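Local coordinates for lipocalin AI-4 (Rhodnius prolixus, PDB 5H9L), which binds a 5-hydroxy eicosatetraenoic acid together with glutathione, consistent with a secreted lipocalin that sequesters cysteinyl leukotrienes such as leukotriene C4, at residues W31-S36 with R44-Q49; L108-L113 with N122-N127. All blocks are in the same frame, centred on the assembly; numbering follows the deposited sequence.

Overall arrangement
Two antiparallel hairpins of one curled sheet illustrate how a lipocalin barrel closes around a lipid. From the N terminus, the chain follows strand 30-36 and returns after the nine residues 37-45 along strand 46-51, which closes contact 1. After the intervening strands it reaches strand 105-112, and after residues 113-119 strand 120-127 returns beside it and closes contact 2. The two contacts thus follow in series, neither nested nor crossed. Strand 120-127 then pairs with strand 30-36, so that residues 31-36 lie between both partners and the last long strand meets the first. The contact centres are about 11 Å apart, and both hairpins touch the same eicosanoid.

Contact 1. Residues W31-S36 with R44-Q49. With EAH ((5S,7E,9E,11Z,14Z)-5-hydroxyicosa-7,9,11,14-tetraenoic acid), chain B.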
ATOM      1  N   TRP A  31      -3.825   8.829  -4.558  1.00  8.57           N
ATOM      2  CA  TRP A  31      -3.927   8.362  -3.179  1.00  8.20           C
ATOM      3  C   TRP A  31      -2.754   8.923  -2.373  1.00  9.33           C
ATOM      4  O   TRP A  31      -1.596   8.698  -2.741  1.00  9.57           O
ATOM      5  CB  TRP A  31      -3.888   6.838  -3.114  1.00  8.88           C
ATOM      6  CG  TRP A  31      -5.151   6.108  -3.501  1.00  8.84           C
ATOM      7  CD1 TRP A  31      -5.363   5.382  -4.640  1.00 10.04           C
ATOM      8  CD2 TRP A  31      -6.349   5.985  -2.720  1.00  7.89           C
ATOM      9  NE1 TRP A  31      -6.622   4.838  -4.629  1.00 10.98           N
ATOM     10  CE2 TRP A  31      -7.243   5.178  -3.455  1.00  8.78           C
ATOM     11  CE3 TRP A  31      -6.744   6.472  -1.471  1.00  8.18           C
ATOM     12  CZ2 TRP A  31      -8.521   4.852  -2.982  1.00  9.38           C
ATOM     13  CZ3 TRP A  31      -8.005   6.157  -1.003  1.00  9.37           C
ATOM     14  CH2 TRP A  31      -8.876   5.349  -1.752  1.00  9.09           C
ATOM     15  N   TYR A  32      -3.029   9.652  -1.293  1.00  6.79           N
ATOM     16  CA  TYR A  32      -1.958  10.151  -0.415  1.00  6.23           C
ATOM     17  C   TYR A  32      -1.699   9.180   0.718  1.00  5.52           C
ATOM     18  O   TYR A  32      -2.629   8.734   1.392  1.00  6.58           O
ATOM     19  CB  TYR A  32      -2.327  11.519   0.172  1.00  7.35           C
ATOM     20  CG  TYR A  32      -2.473  12.611  -0.852  1.00  8.39           C
ATOM     21  CD1 TYR A  32      -3.675  12.775  -1.540  1.00  9.74           C
ATOM     22  CD2 TYR A  32      -1.423  13.484  -1.143  1.00 10.43           C
ATOM     23  CE1 TYR A  32      -3.833  13.763  -2.489  1.00 16.26           C
ATOM     24  CE2 TYR A  32      -1.582  14.485  -2.108  1.00 10.34           C
ATOM     25  CZ  TYR A  32      -2.788  14.607  -2.764  1.00 12.02           C
ATOM     26  OH  TYR A  32      -2.953  15.585  -3.714  1.00 16.69           O
ATOM     27  N   LEU A  33      -0.435   8.869   0.958  1.00  5.89           N
ATOM     28  CA  LEU A  33      -0.077   7.978   2.060  1.00  6.61           C
ATOM     29  C   LEU A  33       0.023   8.804   3.346  1.00  6.75           C
ATOM     30  O   LEU A  33       1.036   9.477   3.582  1.00  7.56           O
ATOM     31  CB  LEU A  33       1.236   7.258   1.738  1.00  6.59           C
ATOM     32  CG  LEU A  33       1.814   6.346   2.813  1.00  7.18           C
ATOM     33  CD1 LEU A  33       0.746   5.422   3.380  1.00  9.43           C
ATOM     34  CD2 LEU A  33       2.968   5.546   2.253  1.00  9.05           C
ATOM     35  N   THR A  34      -1.010   8.772   4.176  1.00  5.78           N
ATOM     36  CA  THR A  34      -1.091   9.710   5.289  1.00  5.57           C
ATOM     37  C   THR A  34      -0.663   9.111   6.637  1.00  5.77           C
ATOM     38  O   THR A  34      -0.253   9.840   7.531  1.00  6.43           O
ATOM     39  CB  THR A  34      -2.520  10.305   5.445  1.00  7.35           C
ATOM     40  OG1 THR A  34      -3.482   9.263   5.678  1.00  7.50           O
ATOM     41  CG2 THR A  34      -2.919  11.072   4.191  1.00  7.93           C
ATOM     42  N   HIS A  35      -0.785   7.792   6.795  1.00  6.57           N
ATOM     43  CA  HIS A  35      -0.454   7.113   8.064  1.00  5.34           C
ATOM     44  C   HIS A  35       0.102   5.738   7.781  1.00  6.37           C
ATOM     45  O   HIS A  35      -0.215   5.146   6.758  1.00  6.80           O
ATOM     46  CB  HIS A  35      -1.677   6.946   8.976  1.00  7.34           C
ATOM     47  CG  HIS A  35      -2.335   8.221   9.379  1.00  7.14           C
ATOM     48  ND1 HIS A  35      -3.055   8.997   8.499  1.00  8.77           N
ATOM     49  CD2 HIS A  35      -2.427   8.829  10.583  1.00 10.77           C
ATOM     50  CE1 HIS A  35      -3.530  10.052   9.138  1.00 10.94           C
ATOM     51  NE2 HIS A  35      -3.166   9.971  10.404  1.00 13.83           N
ATOM     52  N   SER A  36       0.887   5.210   8.713  1.00  6.49           N
ATOM     53  CA  SER A  36       1.383   3.844   8.573  1.00  7.26           C
ATOM     54  C   SER A  36       1.721   3.264   9.938  1.00  6.90           C
ATOM     55  O   SER A  36       1.952   4.006  10.894  1.00  8.70           O
ATOM     56  CB  SER A  36       2.601   3.806   7.649  1.00  9.02           C
ATOM     57  OG  SER A  36       3.660   4.603   8.167  1.00  9.51           O
ATOM     58  N   ARG A  44       7.343  12.042   5.325  1.00 10.51           N
ATOM     59  CA  ARG A  44       7.158  12.673   4.028  1.00 10.62           C
ATOM     60  C   ARG A  44       5.703  12.566   3.610  1.00  7.91           C
ATOM     61  O   ARG A  44       4.911  11.866   4.254  1.00  7.39           O
ATOM     62  CB  ARG A  44       8.064  12.011   2.981  1.00 11.22           C
ATOM     63  CG  ARG A  44       9.557  12.171   3.257  1.00 12.70           C
ATOM     64  CD  ARG A  44      10.398  11.319   2.312  1.00 15.79           C
ATOM     65  NE  ARG A  44      10.192   9.897   2.589  1.00 22.81           N
ATOM     66  CZ  ARG A  44       9.544   9.051   1.792  1.00 32.34           C
ATOM     67  NH1 ARG A  44       9.060   9.466   0.633  1.00 20.34           N
ATOM     68  NH2 ARG A  44       9.399   7.778   2.148  1.00 21.60           N
ATOM     69  N   CYS A  45       5.346  13.240   2.528  1.00 10.00           N
ATOM     70  CA  CYS A  45       4.020  13.084   1.942  1.00  8.50           C
ATOM     71  C   CYS A  45       4.127  12.516   0.539  1.00  8.89           C
ATOM     72  O   CYS A  45       4.414  13.241  -0.424  1.00 10.95           O
ATOM     73  CB  CYS A  45       3.260  14.406   1.886  1.00 10.78           C
ATOM     74  SG  CYS A  45       1.529  14.213   1.368  1.00 11.72           S
ATOM     75  N   GLU A  46       3.889  11.220   0.437  1.00  7.11           N
ATOM     76  CA  GLU A  46       3.911  10.513  -0.834  1.00  7.17           C
ATOM     77  C   GLU A  46       2.536  10.510  -1.464  1.00  7.40           C
ATOM     78  O   GLU A  46       1.566  10.043  -0.850  1.00  7.41           O
ATOM     79  CB  GLU A  46       4.395   9.080  -0.631  1.00 11.33           C
ATOM     80  CG  GLU A  46       5.842   8.980  -0.198  1.00 11.40           C
ATOM     81  CD  GLU A  46       6.371   7.546  -0.226  1.00 14.67           C
ATOM     82  OE1 GLU A  46       5.575   6.582  -0.144  1.00 14.52           O
ATOM     83  OE2 GLU A  46       7.600   7.378  -0.317  1.00 15.52           O
ATOM     84  N   LYS A  47       2.470  11.016  -2.686  1.00  8.52           N
ATOM     85  CA  LYS A  47       1.256  10.989  -3.499  1.00  8.06           C
ATOM     86  C   LYS A  47       1.397   9.927  -4.571  1.00  8.23           C
ATOM     87  O   LYS A  47       2.266  10.005  -5.432  1.00  8.82           O
ATOM     88  CB  LYS A  47       0.988  12.355  -4.139  1.00  8.93           C
ATOM     89  CG  LYS A  47      -0.262  12.371  -5.026  1.00 13.02           C
ATOM     90  CD  LYS A  47      -0.563  13.755  -5.594  1.00 17.79           C
ATOM     91  CE  LYS A  47       0.398  14.115  -6.714  1.00 30.51           C
ATOM     92  NZ  LYS A  47      -0.009  15.376  -7.395  1.00 28.96           N
ATOM     93  N   TYR A  48       0.547   8.915  -4.494  1.00  8.23           N
ATOM     94  CA  TYR A  48       0.547   7.831  -5.458  1.00  7.29           C
ATOM     95  C   TYR A  48      -0.433   8.153  -6.576  1.00  7.72           C
ATOM     96  O   TYR A  48      -1.635   8.230  -6.360  1.00  9.71           O
ATOM     97  CB  TYR A  48       0.209   6.510  -4.754  1.00  8.57           C
ATOM     98  CG  TYR A  48       1.328   5.984  -3.878  1.00  7.02           C
ATOM     99  CD1 TYR A  48       1.661   6.603  -2.680  1.00 10.21           C
ATOM    100  CD2 TYR A  48       2.052   4.849  -4.247  1.00 11.26           C
ATOM    101  CE1 TYR A  48       2.701   6.123  -1.876  1.00 10.09           C
ATOM    102  CE2 TYR A  48       3.084   4.359  -3.443  1.00  9.50           C
ATOM    103  CZ  TYR A  48       3.399   4.990  -2.267  1.00  9.78           C
ATOM    104  OH  TYR A  48       4.425   4.516  -1.486  1.00 12.34           O
ATOM    105  N   GLN A  49       0.098   8.342  -7.777  1.00 10.72           N
ATOM    106  CA  GLN A  49      -0.705   8.613  -8.962  1.00  8.06           C
ATOM    107  C   GLN A  49      -0.949   7.317  -9.716  1.00 10.39           C
ATOM    108  O   GLN A  49      -0.013   6.563  -9.989  1.00 10.93           O
ATOM    109  CB  GLN A  49       0.001   9.623  -9.856  1.00  8.95           C
ATOM    110  CG  GLN A  49       0.348  10.923  -9.120  1.00 13.14           C
ATOM    111  CD  GLN A  49       0.958  11.971 -10.018  1.00 27.74           C
ATOM    112  OE1 GLN A  49       2.050  12.468  -9.752  1.00 38.62           O
ATOM    113  NE2 GLN A  49       0.245  12.329 -11.078  1.00 20.85           N
TER
HETATM  114  O1  EAH B 201       6.303   0.672   4.181  1.00 15.13           O
HETATM  115  C1  EAH B 201       6.694  -0.505   3.988  1.00 16.60           C
HETATM  116  O2  EAH B 201       6.115  -1.224   3.137  1.00 14.53           O
HETATM  117  C2  EAH B 201       7.843  -1.054   4.808  1.00 18.55           C
HETATM  118  C3  EAH B 201       9.103  -1.076   3.981  1.00 24.21           C
HETATM  119  C4  EAH B 201       9.398   0.337   3.554  1.00 27.25           C
HETATM  120  C5  EAH B 201      10.170   0.304   2.258  1.00 28.53           C
HETATM  121  O3  EAH B 201      10.749   1.570   2.051  1.00 29.85           O
HETATM  122  C6  EAH B 201       9.314   0.060   1.206  1.00 27.68           C
HETATM  123  C7  EAH B 201       9.037   0.583  -0.042  1.00 25.40           C
HETATM  124  C8  EAH B 201       8.136   0.012  -0.861  1.00 24.30           C
HETATM  125  C9  EAH B 201       7.470   0.877  -1.902  1.00 21.66           C
HETATM  126  C10 EAH B 201       6.588   0.356  -2.772  1.00 20.47           C
HETATM  127  C11 EAH B 201       5.768   1.309  -3.607  1.00 19.05           C
HETATM  128  C12 EAH B 201       4.818   0.926  -4.486  1.00 19.11           C
HETATM  129  C13 EAH B 201       4.435  -0.513  -4.766  1.00 20.16           C
HETATM  130  C14 EAH B 201       3.635  -1.103  -3.622  1.00 20.25           C
HETATM  131  C15 EAH B 201       2.351  -0.781  -3.339  1.00 22.39           C
HETATM  132  C16 EAH B 201       1.536   0.222  -4.130  1.00 23.48           C
HETATM  133  C17 EAH B 201       0.361   0.697  -3.300  1.00 25.07           C
HETATM  134  C18 EAH B 201      -0.186   2.004  -3.829  1.00 25.70           C
HETATM  135  C19 EAH B 201      -1.583   1.824  -4.381  1.00 24.50           C
HETATM  136  C20 EAH B 201      -2.201   3.184  -4.649  1.00 22.00           C
HETATM  137  O   HOH W   1       3.572   9.778   2.901  1.00  8.68           O
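Tyr32 and Lys47, a non-hydrogen-bonded antiparallel pair, put their side chains next to each other on one face of the sheet. The aliphatic stem of Lys47 lies over a face of the phenol ring, in a CH-pi contact with CG 4.2 Å from the ring centroid, while Cys45 SG fits against the ring edge, 3.9 Å from Tyr32 CD2. Extended through chi1 and chi2 (177°), the Lys47 chain runs along the ring until CD lies 3.5 Å from Tyr32 OH. Cys45 also anchors the chain's end through its disulfide to Cys155.

On the face that carries Leu33 and Tyr48, the Leu33 side chain lies alongside the Tyr48 ring, its CB 4.1 Å from Tyr48 CE1 and its CD2 near Glu46 OE1. The tail of the eicosanoid fills the hollow beside this ring, with C18 3.6 Å from Tyr48 CD2, and its terminal C20 lies against Trp31 CD1. Trp31 and Tyr48 exchange two backbone hydrogen bonds. Where the strands part, a water bridges Leu33 O, Arg44 O and Glu46 N.

Glu46 divides its carboxylate: OE1 accepts a bond from Tyr48 OH (2.7 Å), and OE2 takes the salt bridge from Arg44 NH1 (2.7 Å). With Arg110 also donating to Tyr48 OH, this network round a buried carboxylate probably stabilises it as an anion and fixes the phenol beside an otherwise greasy lipid tail.

Contact 2. Residues L108-L113 with N122-N127; sequences LYRCGL and NFLLFN. With EAH ((5S,7E,9E,11Z,14Z)-5-hydroxyicosa-7,9,11,14-tetraenoic acid), chain B.
Arg110 and Leu124 meet with the flat guanidinium lying against a methyl group: Leu124 CD1 sits over the centre of one face, 3.5 Å from Arg110 CZ. The opposite face is taken by the eicosanoid's conjugated chain, with C9 offset toward the rim, so the charged plane is sandwiched between two apolar partners.

Hydrogen bonds hold the same group, with O1 in plane at its edge. Arg110 NE donates to carboxylate O2 of the ligand (2.8 Å) and NH2 to O1 (2.9 Å), both nearly straight. CG set anti to the backbone N (chi1 -176°) and a bend at chi3 together turn the guanidinium to the acid. Asn122 ND2 adds a third bond, to O1 at 3.0 Å, while its OD1 accepts from the backbone N of Asp38, which helps to fix the amide's rotation. Lys61 NZ also hydrogen-bonds to the ligand.

Backbone bonds supply the frame, two between Leu108 and Leu124 and two between Arg110 and Asn122.

Apolar contacts occupy both faces of the sheet. Next to the ligand tail, Leu108 crosses Phe126 at about a right angle, its CD2 3.7 Å from Phe126 CE1 and close to ligand C17. On the other face, Tyr109 CD1 rests over the Phe123 ring, 3.6 Å from CZ, with the two ring planes at 53°; the phenol oxygen is hydrogen-bonded to Asp121 OD2 and the backbone N of Asn11.

An alternation of this kind, with Leu108, Arg110, Asn122, Leu124 and Phe126 turned to the ligand and Tyr109 and Phe123 on the reverse, fits the up-and-down antiparallel barrel of the lipocalins, here with the fatty acid's carboxylate gripped inside the calyx.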
ATOM      1  N   LEU A 108      -4.095  -0.603   3.376  1.00  5.66           N
ATOM      2  CA  LEU A 108      -3.338  -1.593   2.602  1.00  5.61           C
ATOM      3  C   LEU A 108      -2.315  -2.303   3.451  1.00  5.81           C
ATOM      4  O   LEU A 108      -1.848  -1.761   4.461  1.00  6.27           O
ATOM      5  CB  LEU A 108      -2.620  -0.926   1.429  1.00  8.01           C
ATOM      6  CG  LEU A 108      -3.372  -0.761   0.109  1.00  8.18           C
ATOM      7  CD1 LEU A 108      -4.604   0.112   0.317  1.00  8.28           C
ATOM      8  CD2 LEU A 108      -2.474  -0.170  -0.975  1.00 10.75           C
ATOM      9  N   TYR A 109      -1.990  -3.526   3.051  1.00  5.88           N
ATOM     10  CA  TYR A 109      -0.831  -4.233   3.557  1.00  5.38           C
ATOM     11  C   TYR A 109       0.221  -4.263   2.460  1.00  4.62           C
ATOM     12  O   TYR A 109      -0.119  -4.519   1.303  1.00  6.91           O
ATOM     13  CB  TYR A 109      -1.234  -5.649   3.983  1.00  6.51           C
ATOM     14  CG  TYR A 109      -0.087  -6.528   4.419  1.00  6.67           C
ATOM     15  CD1 TYR A 109       0.529  -6.353   5.651  1.00  7.86           C
ATOM     16  CD2 TYR A 109       0.369  -7.551   3.599  1.00  8.80           C
ATOM     17  CE1 TYR A 109       1.581  -7.167   6.046  1.00  8.51           C
ATOM     18  CE2 TYR A 109       1.416  -8.357   3.979  1.00  9.11           C
ATOM     19  CZ  TYR A 109       2.019  -8.162   5.199  1.00  7.89           C
ATOM     20  OH  TYR A 109       3.066  -8.991   5.570  1.00  9.36           O
ATOM     21  N   ARG A 110       1.483  -4.040   2.808  1.00  5.43           N
ATOM     22  CA  ARG A 110       2.562  -4.039   1.836  1.00  6.39           C
ATOM     23  C   ARG A 110       3.702  -4.879   2.396  1.00  6.91           C
ATOM     24  O   ARG A 110       3.985  -4.832   3.589  1.00  7.53           O
ATOM     25  CB  ARG A 110       3.030  -2.613   1.527  1.00  8.07           C
ATOM     26  CG  ARG A 110       4.089  -2.544   0.434  1.00  9.21           C
ATOM     27  CD  ARG A 110       4.293  -1.146  -0.126  1.00 11.55           C
ATOM     28  NE  ARG A 110       4.837  -0.243   0.873  1.00 10.31           N
ATOM     29  CZ  ARG A 110       4.900   1.082   0.738  1.00 12.39           C
ATOM     30  NH1 ARG A 110       4.443   1.670  -0.364  1.00 12.50           N
ATOM     31  NH2 ARG A 110       5.398   1.819   1.713  1.00 14.15           N
ATOM     32  N   CYS A 111       4.364  -5.651   1.542  1.00  5.76           N
ATOM     33  CA  CYS A 111       5.452  -6.511   1.992  0.57  7.90           C
ATOM     34  C   CYS A 111       6.436  -6.762   0.859  1.00  7.95           C
ATOM     35  O   CYS A 111       6.050  -6.781  -0.304  1.00  9.50           O
ATOM     36  CB  CYS A 111       4.893  -7.838   2.519  0.57  9.43           C
ATOM     37  SG  CYS A 111       6.077  -8.975   3.317  0.57  8.13           S
ATOM     38  N   GLY A 112       7.703  -6.954   1.200  1.00  9.35           N
ATOM     39  CA  GLY A 112       8.701  -7.295   0.202  1.00  9.93           C
ATOM     40  C   GLY A 112       9.973  -7.751   0.880  1.00 10.35           C
ATOM     41  O   GLY A 112      10.140  -7.564   2.091  1.00 11.00           O
ATOM     42  N   LEU A 113      10.863  -8.371   0.109  1.00 12.69           N
ATOM     43  CA  LEU A 113      12.162  -8.815   0.618  1.00 13.35           C
ATOM     44  C   LEU A 113      13.237  -7.757   0.417  1.00 14.26           C
ATOM     45  O   LEU A 113      14.149  -7.628   1.238  1.00 17.16           O
ATOM     46  CB  LEU A 113      12.605 -10.122  -0.057  1.00 15.50           C
ATOM     47  CG  LEU A 113      11.703 -11.333   0.179  1.00 21.04           C
ATOM     48  CD1 LEU A 113      12.271 -12.556  -0.523  1.00 31.58           C
ATOM     49  CD2 LEU A 113      11.524 -11.595   1.663  1.00 25.96           C
ATOM     50  N   ASN A 122       4.309  -3.680   6.245  1.00  7.59           N
ATOM     51  CA  ASN A 122       3.702  -2.493   6.848  1.00  6.78           C
ATOM     52  C   ASN A 122       2.214  -2.497   6.598  1.00  8.34           C
ATOM     53  O   ASN A 122       1.755  -3.124   5.642  1.00  9.16           O
ATOM     54  CB  ASN A 122       4.309  -1.211   6.259  1.00  8.17           C
ATOM     55  CG  ASN A 122       4.412  -0.073   7.267  1.00  9.90           C
ATOM     56  OD1 ASN A 122       3.811  -0.099   8.339  1.00  9.24           O
ATOM     57  ND2 ASN A 122       5.192   0.948   6.912  1.00 10.24           N
ATOM     58  N   PHE A 123       1.469  -1.786   7.442  1.00  6.16           N
ATOM     59  CA  PHE A 123       0.090  -1.429   7.111  1.00  6.31           C
ATOM     60  C   PHE A 123       0.051   0.061   6.835  1.00  6.24           C
ATOM     61  O   PHE A 123       0.661   0.848   7.553  1.00  8.07           O
ATOM     62  CB  PHE A 123      -0.875  -1.810   8.228  1.00  7.90           C
ATOM     63  CG  PHE A 123      -1.138  -3.291   8.323  1.00  6.81           C
ATOM     64  CD1 PHE A 123      -0.320  -4.107   9.076  1.00  9.85           C
ATOM     65  CD2 PHE A 123      -2.226  -3.844   7.664  1.00  7.04           C
ATOM     66  CE1 PHE A 123      -0.569  -5.470   9.169  1.00 11.01           C
ATOM     67  CE2 PHE A 123      -2.484  -5.182   7.746  1.00  8.26           C
ATOM     68  CZ  PHE A 123      -1.661  -6.007   8.509  1.00 12.02           C
ATOM     69  N   LEU A 124      -0.669   0.423   5.781  1.00  6.44           N
ATOM     70  CA  LEU A 124      -0.633   1.762   5.198  1.00  6.16           C
ATOM     71  C   LEU A 124      -2.037   2.303   5.118  1.00  7.12           C
ATOM     72  O   LEU A 124      -2.937   1.610   4.650  1.00  7.80           O
ATOM     73  CB  LEU A 124      -0.028   1.731   3.793  1.00  7.52           C
ATOM     74  CG  LEU A 124       1.330   1.038   3.626  1.00  8.51           C
ATOM     75  CD1 LEU A 124       1.723   0.978   2.151  1.00 10.81           C
ATOM     76  CD2 LEU A 124       2.394   1.735   4.426  1.00  9.71           C
ATOM     77  N   LEU A 125      -2.224   3.540   5.551  1.00  4.98           N
ATOM     78  CA  LEU A 125      -3.501   4.208   5.340  1.00  6.93           C
ATOM     79  C   LEU A 125      -3.353   5.285   4.268  1.00  5.18           C
ATOM     80  O   LEU A 125      -2.581   6.254   4.426  1.00  7.01           O
ATOM     81  CB  LEU A 125      -4.028   4.820   6.634  1.00  7.44           C
ATOM     82  CG  LEU A 125      -5.373   5.536   6.521  1.00  8.94           C
ATOM     83  CD1 LEU A 125      -6.476   4.570   6.128  1.00  9.66           C
ATOM     84  CD2 LEU A 125      -5.731   6.223   7.817  1.00 11.23           C
ATOM     85  N   PHE A 126      -4.094   5.098   3.178  1.00  6.02           N
ATOM     86  CA  PHE A 126      -4.161   6.070   2.095  1.00  5.69           C
ATOM     87  C   PHE A 126      -5.456   6.861   2.168  1.00  6.79           C
ATOM     88  O   PHE A 126      -6.510   6.349   2.583  1.00  6.97           O
ATOM     89  CB  PHE A 126      -4.063   5.370   0.737  1.00  7.33           C
ATOM     90  CG  PHE A 126      -2.723   4.748   0.462  1.00  5.93           C
ATOM     91  CD1 PHE A 126      -2.419   3.481   0.946  1.00  7.69           C
ATOM     92  CD2 PHE A 126      -1.769   5.423  -0.284  1.00  7.96           C
ATOM     93  CE1 PHE A 126      -1.179   2.915   0.687  1.00  7.22           C
ATOM     94  CE2 PHE A 126      -0.539   4.868  -0.534  1.00  7.66           C
ATOM     95  CZ  PHE A 126      -0.254   3.607  -0.069  1.00  8.51           C
ATOM     96  N   ASN A 127      -5.369   8.119   1.760  1.00  6.54           N
ATOM     97  CA  ASN A 127      -6.520   9.011   1.743  1.00  6.92           C
ATOM     98  C   ASN A 127      -6.600   9.733   0.412  1.00  5.97           C
ATOM     99  O   ASN A 127      -5.567  10.018  -0.203  1.00  7.20           O
ATOM    100  CB  ASN A 127      -6.423  10.032   2.888  1.00  6.98           C
ATOM    101  CG  ASN A 127      -7.140   9.576   4.146  1.00  7.50           C
ATOM    102  OD1 ASN A 127      -8.370   9.512   4.166  1.00 11.21           O
ATOM    103  ND2 ASN A 127      -6.387   9.324   5.222  1.00  8.64           N
TER
HETATM  104  O1  EAH B 201       6.303   0.672   4.181  1.00 15.13           O
HETATM  105  C1  EAH B 201       6.694  -0.505   3.988  1.00 16.60           C
HETATM  106  O2  EAH B 201       6.115  -1.224   3.137  1.00 14.53           O
HETATM  107  C2  EAH B 201       7.843  -1.054   4.808  1.00 18.55           C
HETATM  108  C3  EAH B 201       9.103  -1.076   3.981  1.00 24.21           C
HETATM  109  C4  EAH B 201       9.398   0.337   3.554  1.00 27.25           C
HETATM  110  C5  EAH B 201      10.170   0.304   2.258  1.00 28.53           C
HETATM  111  O3  EAH B 201      10.749   1.570   2.051  1.00 29.85           O
HETATM  112  C6  EAH B 201       9.314   0.060   1.206  1.00 27.68           C
HETATM  113  C7  EAH B 201       9.037   0.583  -0.042  1.00 25.40           C
HETATM  114  C8  EAH B 201       8.136   0.012  -0.861  1.00 24.30           C
HETATM  115  C9  EAH B 201       7.470   0.877  -1.902  1.00 21.66           C
HETATM  116  C10 EAH B 201       6.588   0.356  -2.772  1.00 20.47           C
HETATM  117  C11 EAH B 201       5.768   1.309  -3.607  1.00 19.05           C
HETATM  118  C12 EAH B 201       4.818   0.926  -4.486  1.00 19.11           C
HETATM  119  C13 EAH B 201       4.435  -0.513  -4.766  1.00 20.16           C
HETATM  120  C14 EAH B 201       3.635  -1.103  -3.622  1.00 20.25           C
HETATM  121  C15 EAH B 201       2.351  -0.781  -3.339  1.00 22.39           C
HETATM  122  C16 EAH B 201       1.536   0.222  -4.130  1.00 23.48           C
HETATM  123  C17 EAH B 201       0.361   0.697  -3.300  1.00 25.07           C
HETATM  124  C18 EAH B 201      -0.186   2.004  -3.829  1.00 25.70           C
HETATM  125  C19 EAH B 201      -1.583   1.824  -4.381  1.00 24.50           C
HETATM  126  C20 EAH B 201      -2.201   3.184  -4.649  1.00 22.00           C